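Local coordinates for glucanase (Clostridium thermocellum, PDB 5GXX), which probably hydrolyses internal beta-1,4-glucosidic bonds of cellulose, as a family 9 endoglucanase of the cellulosome, at residues Lys13-Tyr18 with Ser82-His87; Tyr98-Asp103 with Asp162-Tyr167; Leu256-Gly261 with Ala312-Asp317; Ala495-Asp500 with Ala557-Thr562; Thr538-Ile543 with Tyr548-Gln553. The protein carries 1 engineered substitution. All blocks are in the same frame, centred on the assembly; numbering follows the deposited sequence.

In the fold
From the N terminus, contact 1 closes the first long loop, bringing helix 7-20 to the residues that lead into helix 85-101. The far end of that same helix takes part in contact 2, which joins it to helix 162-178, so the two contacts follow in series, their centres 23 Å apart. Contact 3 comes next and pairs helix 249-260 with helix 301-318. All three belong to the helical catalytic module. The chain then enters a beta-rich region, where contact 4 ties two loops at its far end. Contact 5 falls between the segments of contact 4, as a tight chain reversal leading into strand 549-557 and facing the catalytic module. No two contacts cross.

Contact 1: residues Lys13-Tyr18 with Ser82-His87; sequences KAIYFY and SGQRLH
Helix-to-helix packing in the family 9 catalytic module brings I15, on helix 7-20, against Q84 and H87, where the chain leads into helix 85-101. One branched side chain serves both partners. The longer arm of I15 is extended, with CD1 reaching out to lie 3.7 Å from CB of Q84, and the two side chains pass each other at a slant. With chi1 at -63° this arm points away from the carbonyl carbon of I15, and the shorter branch, CG2, comes alongside the backbone of the other segment, 4.0 Å from CB of H87 and 3.9 Å from its O. That carbonyl is not left to the methyl group, since it accepts a hydrogen bond from ND2 of N91. The imidazole of H87 leads away from I15 and touches R31.

Family 9 glycosidases are built on an (alpha/alpha)6 barrel, and here the chain prepares for one of the helices of this module with an ST turn: OG of S82 accepts from N of Q84 at 3.3 Å, and is itself bonded to O of I79. The side chain of Q84 then bends at chi2 (-52°), which folds its amide back to the turn, where NE2 donates to O of S82 over 3.1 Å. The acceptor lies close to the amide plane of Q84 but is approached from a direction tilted out of its own carbonyl plane. Curled in this way, Q84 offers mainly its aliphatic root to I15, while L11 and Q12 of helix 7-20 touch the same side chain. L88 and N91, further along helix 85-101, also pack on I15.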
# COMPACT_ATOMS: atom_id res chain seq x y z
N LYS A 13 -13.65 24.48 39.09
CA LYS A 13 -13.39 23.88 37.80
C LYS A 13 -12.04 24.29 37.23
O LYS A 13 -11.31 23.45 36.69
CB LYS A 13 -14.56 24.14 36.84
CG LYS A 13 -15.77 23.34 37.28
CD LYS A 13 -17.04 23.67 36.50
CE LYS A 13 -18.14 22.71 36.96
NZ LYS A 13 -19.41 22.94 36.22
N ALA A 14 -11.72 25.58 37.37
CA ALA A 14 -10.47 26.13 36.84
C ALA A 14 -9.23 25.48 37.46
O ALA A 14 -8.22 25.32 36.77
CB ALA A 14 -10.44 27.66 36.96
N ILE A 15 -9.35 25.03 38.71
CA ILE A 15 -8.28 24.29 39.37
C ILE A 15 -8.18 22.85 38.88
O ILE A 15 -7.07 22.35 38.64
CB ILE A 15 -8.48 24.31 40.90
CG1 ILE A 15 -8.40 25.75 41.41
CG2 ILE A 15 -7.42 23.44 41.61
CD1 ILE A 15 -9.00 25.91 42.81
N TYR A 16 -9.35 22.22 38.76
CA TYR A 16 -9.47 20.83 38.29
C TYR A 16 -8.82 20.68 36.93
O TYR A 16 -8.26 19.62 36.64
CB TYR A 16 -10.96 20.43 38.26
CG TYR A 16 -11.28 19.10 37.63
CD1 TYR A 16 -11.56 18.98 36.26
CD2 TYR A 16 -11.35 17.94 38.41
CE1 TYR A 16 -11.90 17.77 35.69
CE2 TYR A 16 -11.73 16.70 37.85
CZ TYR A 16 -11.99 16.64 36.50
OH TYR A 16 -12.34 15.46 35.91
N PHE A 17 -8.91 21.72 36.09
CA PHE A 17 -8.17 21.69 34.82
C PHE A 17 -6.73 21.19 34.98
O PHE A 17 -6.30 20.35 34.18
CB PHE A 17 -8.23 23.07 34.14
CG PHE A 17 -7.28 23.21 32.97
CD1 PHE A 17 -7.56 22.62 31.74
CD2 PHE A 17 -6.11 23.92 33.12
CE1 PHE A 17 -6.69 22.75 30.66
CE2 PHE A 17 -5.23 24.10 32.03
CZ PHE A 17 -5.51 23.50 30.80
N TYR A 18 -6.01 21.70 35.98
CA TYR A 18 -4.61 21.28 36.13
C TYR A 18 -4.47 19.78 36.39
O TYR A 18 -3.48 19.17 35.96
CB TYR A 18 -3.90 22.11 37.19
CG TYR A 18 -3.72 23.53 36.72
CD1 TYR A 18 -2.66 23.87 35.87
CD2 TYR A 18 -4.64 24.52 37.05
CE1 TYR A 18 -2.52 25.16 35.38
CE2 TYR A 18 -4.50 25.82 36.58
CZ TYR A 18 -3.45 26.13 35.75
OH TYR A 18 -3.26 27.41 35.29
N SER A 82 -15.14 28.80 49.66
CA SER A 82 -15.19 28.09 48.38
C SER A 82 -14.76 26.63 48.49
O SER A 82 -15.08 25.83 47.61
CB SER A 82 -14.27 28.78 47.36
OG SER A 82 -12.91 28.58 47.71
N GLY A 83 -14.01 26.30 49.54
CA GLY A 83 -13.52 24.94 49.75
C GLY A 83 -12.41 24.53 48.79
O GLY A 83 -12.07 23.36 48.68
N GLN A 84 -11.84 25.51 48.10
CA GLN A 84 -10.84 25.21 47.07
C GLN A 84 -9.37 25.37 47.46
O GLN A 84 -8.49 25.01 46.67
CB GLN A 84 -11.14 26.03 45.81
CG GLN A 84 -12.55 25.75 45.29
CD GLN A 84 -12.81 24.27 45.10
OE1 GLN A 84 -12.04 23.58 44.43
NE2 GLN A 84 -13.89 23.75 45.71
N ARG A 85 -9.08 25.92 48.64
CA ARG A 85 -7.69 26.14 49.05
C ARG A 85 -6.81 24.90 48.98
O ARG A 85 -5.72 24.95 48.40
CB ARG A 85 -7.59 26.74 50.45
CG ARG A 85 -6.15 27.15 50.73
CD ARG A 85 -6.01 27.74 52.12
NE ARG A 85 -4.66 28.27 52.31
CZ ARG A 85 -4.35 29.23 53.18
NH1 ARG A 85 -5.29 29.76 53.96
NH2 ARG A 85 -3.10 29.66 53.27
N LEU A 86 -7.26 23.78 49.54
CA LEU A 86 -6.44 22.58 49.56
C LEU A 86 -6.27 22.01 48.16
O LEU A 86 -5.19 21.51 47.82
CB LEU A 86 -6.99 21.53 50.53
CG LEU A 86 -6.86 21.88 52.03
CD1 LEU A 86 -7.86 21.08 52.89
CD2 LEU A 86 -5.42 21.70 52.53
N HIS A 87 -7.31 22.07 47.34
CA HIS A 87 -7.17 21.70 45.92
C HIS A 87 -6.10 22.51 45.21
O HIS A 87 -5.28 21.95 44.47
CB HIS A 87 -8.49 21.84 45.15
CG HIS A 87 -9.53 20.84 45.56
ND1 HIS A 87 -9.34 19.48 45.47
CD2 HIS A 87 -10.76 21.02 46.09
CE1 HIS A 87 -10.41 18.86 45.92
NE2 HIS A 87 -11.29 19.77 46.29

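Contact 2: residues Tyr98-Asp103 with Asp162-Tyr167; sequences YLVACD and DTYLRY
V100 and Y167 meet at about a right angle: CG1 of the valine stands over the centre of the phenol ring, 3.7 Å from the centroid and only 6° off the ring normal, a CH-pi contact of nearly vertical approach. The valine's other methyl is shared between two rings, a placement set by chi1 of 171°: CG2 lies 3.9 Å from CG of Y167 and also sits at the edge of the Y164 ring, 4.0 Å from CD1.

This is the seam between helices 85-101 and 162-178 of the catalytic module, which in family 9 enzymes is an (alpha/alpha)6 barrel; L152 of helix 142-158 touches both V100 and Y164. Three residues on from V100, D103 approaches the rim of the Y167 ring, with OD2 3.6 Å from CE2 and the carboxylate plane turned 84° against the ring. A water joins the polar ends, donating to OD2 of D103 at 2.8 Å and lying 2.6 Å from OH of Y167. The other carboxylate oxygen, OD1, accepts from N of G105, while OH of Y164 is hydrogen-bonded to OD1 of D97.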
# COMPACT_ATOMS: atom_id res chain seq x y z
N TYR A 98 8.03 18.88 40.29
CA TYR A 98 8.66 18.72 38.98
C TYR A 98 9.79 19.73 38.77
O TYR A 98 10.86 19.31 38.32
CB TYR A 98 7.62 18.75 37.84
CG TYR A 98 8.22 18.92 36.46
CD1 TYR A 98 8.41 20.19 35.92
CD2 TYR A 98 8.59 17.82 35.68
CE1 TYR A 98 8.95 20.36 34.66
CE2 TYR A 98 9.13 17.99 34.42
CZ TYR A 98 9.32 19.25 33.92
OH TYR A 98 9.86 19.45 32.66
N LEU A 99 9.60 21.00 39.10
CA LEU A 99 10.65 21.98 38.89
C LEU A 99 11.90 21.63 39.70
O LEU A 99 13.02 21.75 39.20
CB LEU A 99 10.20 23.40 39.23
CG LEU A 99 8.99 23.92 38.43
CD1 LEU A 99 8.70 25.37 38.79
CD2 LEU A 99 9.25 23.76 36.93
N VAL A 100 11.69 21.18 40.94
CA VAL A 100 12.79 20.66 41.76
C VAL A 100 13.47 19.45 41.11
O VAL A 100 14.71 19.38 41.07
CB VAL A 100 12.33 20.35 43.21
CG1 VAL A 100 13.40 19.58 44.04
CG2 VAL A 100 12.02 21.64 43.94
N ALA A 101 12.67 18.53 40.57
CA ALA A 101 13.21 17.32 39.96
C ALA A 101 14.02 17.58 38.69
O ALA A 101 14.79 16.72 38.26
CB ALA A 101 12.11 16.28 39.73
N CYS A 102 13.86 18.77 38.11
CA CYS A 102 14.60 19.17 36.91
C CYS A 102 16.04 19.61 37.17
O CYS A 102 16.80 19.81 36.22
CB CYS A 102 13.91 20.34 36.22
SG CYS A 102 12.41 19.85 35.32
N ASP A 103 16.42 19.76 38.44
CA ASP A 103 17.76 20.23 38.79
C ASP A 103 18.85 19.31 38.23
O ASP A 103 18.79 18.10 38.41
CB ASP A 103 17.91 20.29 40.31
CG ASP A 103 19.28 20.79 40.75
OD1 ASP A 103 19.83 21.73 40.15
OD2 ASP A 103 19.79 20.22 41.74
N ASP A 162 10.65 24.64 52.94
CA ASP A 162 12.03 25.09 52.86
C ASP A 162 12.81 24.53 51.67
O ASP A 162 13.78 25.14 51.22
CB ASP A 162 12.77 24.84 54.18
CG ASP A 162 12.40 25.86 55.25
OD1 ASP A 162 12.16 27.04 54.92
OD2 ASP A 162 12.33 25.48 56.43
N THR A 163 12.39 23.38 51.16
CA THR A 163 13.01 22.78 49.98
C THR A 163 12.76 23.70 48.78
O THR A 163 13.69 24.00 48.03
CB THR A 163 12.46 21.36 49.71
OG1 THR A 163 12.84 20.49 50.78
CG2 THR A 163 12.97 20.78 48.40
N TYR A 164 11.53 24.17 48.62
CA TYR A 164 11.24 25.03 47.49
C TYR A 164 12.12 26.29 47.53
O TYR A 164 12.61 26.73 46.49
CB TYR A 164 9.75 25.38 47.37
CG TYR A 164 8.83 24.20 47.11
CD1 TYR A 164 9.30 23.02 46.53
CD2 TYR A 164 7.49 24.25 47.46
CE1 TYR A 164 8.46 21.93 46.30
CE2 TYR A 164 6.66 23.18 47.25
CZ TYR A 164 7.14 22.02 46.68
OH TYR A 164 6.28 20.96 46.46
N LEU A 165 12.34 26.84 48.72
CA LEU A 165 13.15 28.05 48.87
C LEU A 165 14.61 27.78 48.54
O LEU A 165 15.27 28.59 47.88
CB LEU A 165 13.01 28.63 50.29
CG LEU A 165 13.87 29.88 50.54
CD1 LEU A 165 13.55 31.05 49.61
CD2 LEU A 165 13.78 30.30 52.00
N ARG A 166 15.11 26.62 48.97
CA ARG A 166 16.47 26.21 48.66
C ARG A 166 16.70 26.17 47.14
O ARG A 166 17.70 26.71 46.64
CB ARG A 166 16.77 24.85 49.30
CG ARG A 166 18.14 24.28 48.97
CD ARG A 166 18.36 22.93 49.66
NE ARG A 166 19.59 22.26 49.23
CZ ARG A 166 20.81 22.51 49.72
NH1 ARG A 166 20.99 23.44 50.65
NH2 ARG A 166 21.86 21.84 49.25
N TYR A 167 15.77 25.54 46.42
CA TYR A 167 15.87 25.43 44.96
C TYR A 167 15.58 26.75 44.26
O TYR A 167 16.18 27.03 43.23
CB TYR A 167 15.00 24.28 44.43
CG TYR A 167 15.67 22.94 44.67
CD1 TYR A 167 15.63 22.33 45.93
CD2 TYR A 167 16.37 22.30 43.66
CE1 TYR A 167 16.27 21.12 46.16
CE2 TYR A 167 17.01 21.08 43.88
CZ TYR A 167 16.95 20.49 45.13
OH TYR A 167 17.58 19.28 45.35
O HOH W 1 18.68 18.16 43.22

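Contact 3: residues Leu256-Gly261 with Ala312-Asp317; sequences LARATG and AFVYAD
R258 lays the end of its guanidinium group beside V314, with NH1 4.0 Å from CG1, and the two side chains cross at about a right angle. The arginine leaves its helix as an extended chain (chi1 -175°) and then bends at chi3 (66°), which turns the guanidinium toward helix 301-318. The same NH1 also makes a weak 3.1 Å hydrogen bond to a water, and that water donates to O of V314 at 2.9 Å, so the valine is approached through its methyl and, by way of solvent, through its backbone. The stronger partner of R258 lies elsewhere: NH2 forms a salt bridge with OE2 of E74 on helix 58-75, a helix whose side chains also touch V314.

At the neighbouring position, CB of A257 meets the ring of Y315 at its edge, 4.4 Å from CE1, a loose apolar touch. The hydroxyl of Y315 is hydrogen-bonded to both ND1 of H266 and NE2 of Q270 on helix 263-276, which anchors the far end of the ring.

Behind these residues helix 249-260 comes to its end. O of L256 accepts twice from T260, from N at 3.0 Å and from OG1 at 2.9 Å, the two donors arriving from opposite faces of the carbonyl plane, and G261 then leaves helical geometry with a positive phi. The two helices thus touch through one alanine on a ring edge, an arginine beside a valine methyl and a weak water bridge, within the (alpha/alpha)6 barrel that is the fold of glycoside hydrolase family 9.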
# COMPACT_ATOMS: atom_id res chain seq x y z
N LEU A 256 6.44 45.61 43.61
CA LEU A 256 7.44 46.56 44.11
C LEU A 256 6.86 47.91 44.53
O LEU A 256 7.42 48.60 45.38
CB LEU A 256 8.54 46.78 43.08
CG LEU A 256 9.60 45.68 42.93
CD1 LEU A 256 10.67 46.21 41.99
CD2 LEU A 256 10.23 45.33 44.27
N ALA A 257 5.73 48.29 43.91
CA ALA A 257 4.95 49.45 44.36
C ALA A 257 4.45 49.20 45.78
O ALA A 257 4.60 50.06 46.65
CB ALA A 257 3.77 49.70 43.43
N ARG A 258 3.87 48.02 46.01
CA ARG A 258 3.42 47.68 47.35
C ARG A 258 4.59 47.59 48.35
O ARG A 258 4.50 48.13 49.45
CB ARG A 258 2.54 46.43 47.33
CG ARG A 258 1.92 46.05 48.67
CD ARG A 258 0.86 44.98 48.49
NE ARG A 258 1.47 43.73 48.02
CZ ARG A 258 0.79 42.65 47.65
NH1 ARG A 258 -0.53 42.64 47.67
NH2 ARG A 258 1.46 41.57 47.26
N ALA A 259 5.69 46.97 47.94
CA ALA A 259 6.81 46.72 48.86
C ALA A 259 7.65 47.94 49.26
O ALA A 259 8.03 48.05 50.43
CB ALA A 259 7.71 45.60 48.34
N THR A 260 7.97 48.82 48.31
CA THR A 260 8.79 49.99 48.60
C THR A 260 7.96 51.26 48.78
O THR A 260 8.42 52.23 49.37
CB THR A 260 9.83 50.27 47.49
OG1 THR A 260 9.16 50.73 46.31
CG2 THR A 260 10.67 49.03 47.19
N GLY A 261 6.74 51.22 48.23
CA GLY A 261 5.86 52.38 48.15
C GLY A 261 6.39 53.47 47.24
O GLY A 261 5.80 54.55 47.17
N ALA A 312 -4.92 43.85 38.12
CA ALA A 312 -5.75 45.01 38.45
C ALA A 312 -6.41 44.86 39.81
O ALA A 312 -6.43 45.83 40.58
CB ALA A 312 -6.78 45.26 37.34
N PHE A 313 -6.90 43.67 40.14
CA PHE A 313 -7.47 43.43 41.47
C PHE A 313 -6.39 43.62 42.54
O PHE A 313 -6.63 44.27 43.56
CB PHE A 313 -8.04 42.01 41.60
CG PHE A 313 -9.40 41.78 40.98
CD1 PHE A 313 -10.49 42.64 41.17
CD2 PHE A 313 -9.62 40.61 40.25
CE1 PHE A 313 -11.73 42.37 40.61
CE2 PHE A 313 -10.87 40.30 39.71
CZ PHE A 313 -11.94 41.18 39.89
N VAL A 314 -5.22 43.02 42.34
CA VAL A 314 -4.15 43.10 43.33
C VAL A 314 -3.73 44.56 43.54
O VAL A 314 -3.57 45.02 44.67
CB VAL A 314 -2.94 42.21 42.96
CG1 VAL A 314 -1.76 42.48 43.91
CG2 VAL A 314 -3.29 40.73 43.02
N TYR A 315 -3.60 45.31 42.45
CA TYR A 315 -3.19 46.69 42.55
C TYR A 315 -4.28 47.53 43.22
O TYR A 315 -4.00 48.30 44.15
CB TYR A 315 -2.79 47.27 41.19
CG TYR A 315 -2.21 48.66 41.37
CD1 TYR A 315 -0.99 48.84 42.04
CD2 TYR A 315 -2.90 49.79 40.92
CE1 TYR A 315 -0.47 50.10 42.27
CE2 TYR A 315 -2.37 51.07 41.12
CZ TYR A 315 -1.16 51.21 41.79
OH TYR A 315 -0.61 52.45 42.01
N ALA A 316 -5.52 47.37 42.79
CA ALA A 316 -6.63 48.11 43.40
C ALA A 316 -6.72 47.84 44.90
O ALA A 316 -6.95 48.75 45.69
CB ALA A 316 -7.94 47.77 42.72
N ASP A 317 -6.55 46.59 45.30
CA ASP A 317 -6.62 46.24 46.71
C ASP A 317 -5.48 46.81 47.53
O ASP A 317 -5.58 46.87 48.77
CB ASP A 317 -6.63 44.72 46.87
CG ASP A 317 -7.98 44.11 46.56
OD1 ASP A 317 -8.98 44.87 46.53
OD2 ASP A 317 -8.04 42.88 46.37
O HOH W 2 -3.34 43.89 47.29

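Contact 4: residues Ala495-Asp500 with Ala557-Thr562; sequences AGYSVD and AAPQGT
Y497 and T562 are brought together by their first torsions: the tyrosine has CG trans to its carbonyl carbon (chi1 -71°), extending the ring toward the other loop, and the threonine has OG1 between its backbone N and carbonyl carbon (chi1 64°), which leaves CG2 to face the tyrosine. The two side chains come from opposite directions, and CG2 of T562 ends 3.5 Å from OH of Y497 and 3.8 Å from CZ. P559 adds a lighter apolar touch, its CG lying 4.3 Å from CE2 of the same ring.

Residues 495-500 belong to a region of the cellulose-binding domain family, and the contact joins the loop after helix 490-494 to the one after strand 549-557. Both partners of Y497 sit in one type II beta turn, P559 to T562, with G561 at its positive-phi position. O of P559 takes two hydrogen bonds from the residue that closes the turn, at 3.1 Å from N of T562 and at 2.7 Å from OG1, the latter in the carbonyl plane. The hydroxyl bond helps hold the rotation of the threonine, and with it the direction of the methyl. On the other side, G496 ends helix 490-494 in a Schellman motif and releases the chain just before Y497. The ring of Y497 is also met by that of F564, with planes about 35° apart, and by V492 of the helix.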
# COMPACT_ATOMS: atom_id res chain seq x y z
N ALA A 495 -24.24 -35.72 11.16
CA ALA A 495 -23.82 -36.15 9.82
C ALA A 495 -22.75 -37.24 9.85
O ALA A 495 -22.35 -37.76 8.80
CB ALA A 495 -23.35 -34.96 9.01
N GLY A 496 -22.28 -37.59 11.05
CA GLY A 496 -21.33 -38.69 11.25
C GLY A 496 -19.88 -38.26 11.28
O GLY A 496 -18.97 -39.08 11.16
N TYR A 497 -19.66 -36.95 11.44
CA TYR A 497 -18.31 -36.40 11.45
C TYR A 497 -17.90 -36.05 12.88
O TYR A 497 -18.73 -36.12 13.79
CB TYR A 497 -18.22 -35.19 10.53
CG TYR A 497 -18.30 -35.57 9.07
CD1 TYR A 497 -19.52 -35.87 8.47
CD2 TYR A 497 -17.14 -35.66 8.29
CE1 TYR A 497 -19.58 -36.24 7.12
CE2 TYR A 497 -17.20 -36.02 6.96
CZ TYR A 497 -18.42 -36.31 6.38
OH TYR A 497 -18.47 -36.66 5.05
N SER A 498 -16.62 -35.71 13.05
CA SER A 498 -16.09 -35.37 14.36
C SER A 498 -15.32 -34.05 14.32
O SER A 498 -15.09 -33.49 13.24
CB SER A 498 -15.18 -36.48 14.88
OG SER A 498 -13.99 -36.55 14.13
N VAL A 499 -14.95 -33.55 15.49
CA VAL A 499 -14.25 -32.27 15.61
C VAL A 499 -12.96 -32.24 14.78
O VAL A 499 -12.63 -31.22 14.18
CB VAL A 499 -13.99 -31.90 17.09
CG1 VAL A 499 -13.09 -30.66 17.19
CG2 VAL A 499 -15.30 -31.62 17.81
N ASP A 500 -12.26 -33.37 14.70
CA ASP A 500 -11.03 -33.45 13.93
C ASP A 500 -11.23 -33.42 12.41
O ASP A 500 -10.25 -33.39 11.66
CB ASP A 500 -10.12 -34.61 14.39
CG ASP A 500 -10.65 -35.99 14.03
OD1 ASP A 500 -11.70 -36.12 13.36
OD2 ASP A 500 -9.99 -36.98 14.43
N ALA A 557 -13.67 -24.92 8.52
CA ALA A 557 -14.17 -25.64 7.35
C ALA A 557 -14.37 -27.13 7.62
O ALA A 557 -13.48 -27.80 8.15
CB ALA A 557 -13.23 -25.46 6.16
N ALA A 558 -15.54 -27.62 7.26
CA ALA A 558 -15.78 -29.05 7.08
C ALA A 558 -15.17 -29.45 5.74
O ALA A 558 -14.85 -28.58 4.93
CB ALA A 558 -17.25 -29.32 7.09
N PRO A 559 -15.00 -30.76 5.49
CA PRO A 559 -14.37 -31.19 4.25
C PRO A 559 -15.09 -30.69 3.00
O PRO A 559 -16.32 -30.60 2.99
CB PRO A 559 -14.41 -32.72 4.35
CG PRO A 559 -14.36 -32.97 5.82
CD PRO A 559 -15.20 -31.89 6.42
N GLN A 560 -14.32 -30.31 1.98
CA GLN A 560 -14.91 -29.92 0.70
C GLN A 560 -15.78 -31.06 0.18
O GLN A 560 -15.39 -32.23 0.24
CB GLN A 560 -13.80 -29.60 -0.30
CG GLN A 560 -14.27 -29.02 -1.61
CD GLN A 560 -13.27 -29.28 -2.70
OE1 GLN A 560 -12.06 -29.23 -2.47
NE2 GLN A 560 -13.76 -29.59 -3.90
N GLY A 561 -16.97 -30.71 -0.29
CA GLY A 561 -17.94 -31.69 -0.79
C GLY A 561 -19.02 -32.07 0.20
O GLY A 561 -20.07 -32.56 -0.20
N THR A 562 -18.79 -31.80 1.49
CA THR A 562 -19.83 -32.05 2.49
C THR A 562 -20.91 -30.96 2.49
O THR A 562 -20.68 -29.85 2.02
CB THR A 562 -19.25 -32.23 3.91
OG1 THR A 562 -18.61 -31.03 4.34
CG2 THR A 562 -18.26 -33.38 3.93

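Contact 5: residues Thr538-Ile543 with Tyr548-Gln553; sequences TNICPI and YAAELQ
The phenol ring of Y548 turns away from residues 538-543 and meets W370 edge-to-face, while CB stays by P542, 4.2 Å from its CA. A backbone carbonyl also takes part. O of C541 receives a CA-H...O contact from Y548, with CA 3.2 Å away and an angle of 134° at the hydrogen, and the same oxygen accepts from N of I543 at 2.8 Å, closing an inverse gamma turn centred on P542.

I540 supplies the apolar part. Its CG2 lies 3.5 Å from O of Y548 and 3.9 Å from CA of A549, while the extended arm carries CD1 along to CB of A550, also 3.9 Å away. The two chains run in nearly opposite directions, 159° apart over the touching parts, as in a tight reversal.

Strand 549-557 begins here and pairs with strand 460-469, whose N469 receives the P542 side chain and bonds through ND2 to O of I540. Y534 of strand 527-534 packs on both I540 and A550. From the catalytic module, K130 of helix 128-131 touches C541 and I543, and NE1 of W121 bonds to O of I543, which sets this turn where the helical and beta-rich parts of the chain meet.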
# COMPACT_ATOMS: atom_id res chain seq x y z
N THR A 538 -0.50 -5.11 23.50
CA THR A 538 -0.31 -3.66 23.64
C THR A 538 -0.09 -2.99 22.28
O THR A 538 -0.22 -1.77 22.15
CB THR A 538 0.87 -3.27 24.56
OG1 THR A 538 2.10 -3.66 23.94
CG2 THR A 538 0.74 -3.92 25.94
N ASN A 539 0.22 -3.82 21.28
CA ASN A 539 0.37 -3.30 19.92
C ASN A 539 -0.96 -2.96 19.27
O ASN A 539 -0.98 -2.37 18.20
CB ASN A 539 1.09 -4.33 19.05
CG ASN A 539 2.56 -4.42 19.37
OD1 ASN A 539 3.16 -5.49 19.31
ND2 ASN A 539 3.14 -3.29 19.75
N ILE A 540 -2.05 -3.36 19.91
CA ILE A 540 -3.37 -2.90 19.53
C ILE A 540 -3.61 -1.70 20.44
O ILE A 540 -3.83 -1.87 21.63
CB ILE A 540 -4.46 -3.99 19.70
CG1 ILE A 540 -4.05 -5.29 19.01
CG2 ILE A 540 -5.81 -3.47 19.16
CD1 ILE A 540 -5.01 -6.43 19.32
N CYS A 541 -3.55 -0.50 19.88
CA CYS A 541 -3.62 0.71 20.69
C CYS A 541 -4.16 1.88 19.88
O CYS A 541 -4.02 1.93 18.65
CB CYS A 541 -2.24 1.06 21.25
SG CYS A 541 -0.91 1.10 20.04
N PRO A 542 -4.82 2.83 20.57
CA PRO A 542 -5.51 3.88 19.84
C PRO A 542 -4.59 5.02 19.37
O PRO A 542 -4.77 6.17 19.76
CB PRO A 542 -6.54 4.36 20.88
CG PRO A 542 -5.87 4.10 22.21
CD PRO A 542 -5.33 2.73 21.96
N ILE A 543 -3.63 4.71 18.50
CA ILE A 543 -2.60 5.68 18.11
C ILE A 543 -2.59 6.08 16.64
O ILE A 543 -1.75 6.89 16.21
CB ILE A 543 -1.17 5.25 18.51
CG1 ILE A 543 -0.66 4.08 17.66
CG2 ILE A 543 -1.06 4.95 20.02
CD1 ILE A 543 0.81 3.79 17.86
N TYR A 548 -5.17 0.78 15.84
CA TYR A 548 -6.29 0.71 16.78
C TYR A 548 -7.05 -0.61 16.75
O TYR A 548 -7.78 -0.93 17.68
CB TYR A 548 -7.24 1.89 16.61
CG TYR A 548 -8.22 1.75 15.47
CD1 TYR A 548 -9.40 1.04 15.62
CD2 TYR A 548 -7.97 2.36 14.24
CE1 TYR A 548 -10.31 0.93 14.58
CE2 TYR A 548 -8.87 2.25 13.19
CZ TYR A 548 -10.04 1.54 13.37
OH TYR A 548 -10.95 1.42 12.35
N ALA A 549 -6.86 -1.40 15.70
CA ALA A 549 -7.45 -2.73 15.67
C ALA A 549 -6.52 -3.68 14.93
O ALA A 549 -5.80 -3.25 14.02
CB ALA A 549 -8.84 -2.70 15.01
N ALA A 550 -6.54 -4.95 15.32
CA ALA A 550 -5.85 -5.98 14.55
C ALA A 550 -6.83 -6.84 13.75
O ALA A 550 -7.81 -7.36 14.31
CB ALA A 550 -5.01 -6.83 15.49
N GLU A 551 -6.58 -6.96 12.45
CA GLU A 551 -7.42 -7.72 11.53
C GLU A 551 -6.90 -9.14 11.35
O GLU A 551 -5.71 -9.34 11.12
CB GLU A 551 -7.55 -7.02 10.18
CG GLU A 551 -8.39 -7.81 9.18
CD GLU A 551 -8.65 -7.06 7.88
OE1 GLU A 551 -8.50 -5.82 7.84
OE2 GLU A 551 -9.02 -7.72 6.89
N LEU A 552 -7.81 -10.09 11.49
CA LEU A 552 -7.56 -11.50 11.16
C LEU A 552 -8.72 -12.01 10.30
O LEU A 552 -9.88 -11.67 10.55
CB LEU A 552 -7.48 -12.31 12.45
CG LEU A 552 -7.17 -13.81 12.32
CD1 LEU A 552 -5.78 -14.05 11.80
CD2 LEU A 552 -7.32 -14.48 13.68
N GLN A 553 -8.41 -12.81 9.28
CA GLN A 553 -9.43 -13.53 8.52
C GLN A 553 -9.18 -14.99 8.79
O GLN A 553 -8.11 -15.52 8.47
CB GLN A 553 -9.37 -13.21 7.03
CG GLN A 553 -9.84 -11.79 6.70
CD GLN A 553 -9.44 -11.33 5.32
OE1 GLN A 553 -9.35 -12.12 4.38
NE2 GLN A 553 -9.20 -10.02 5.18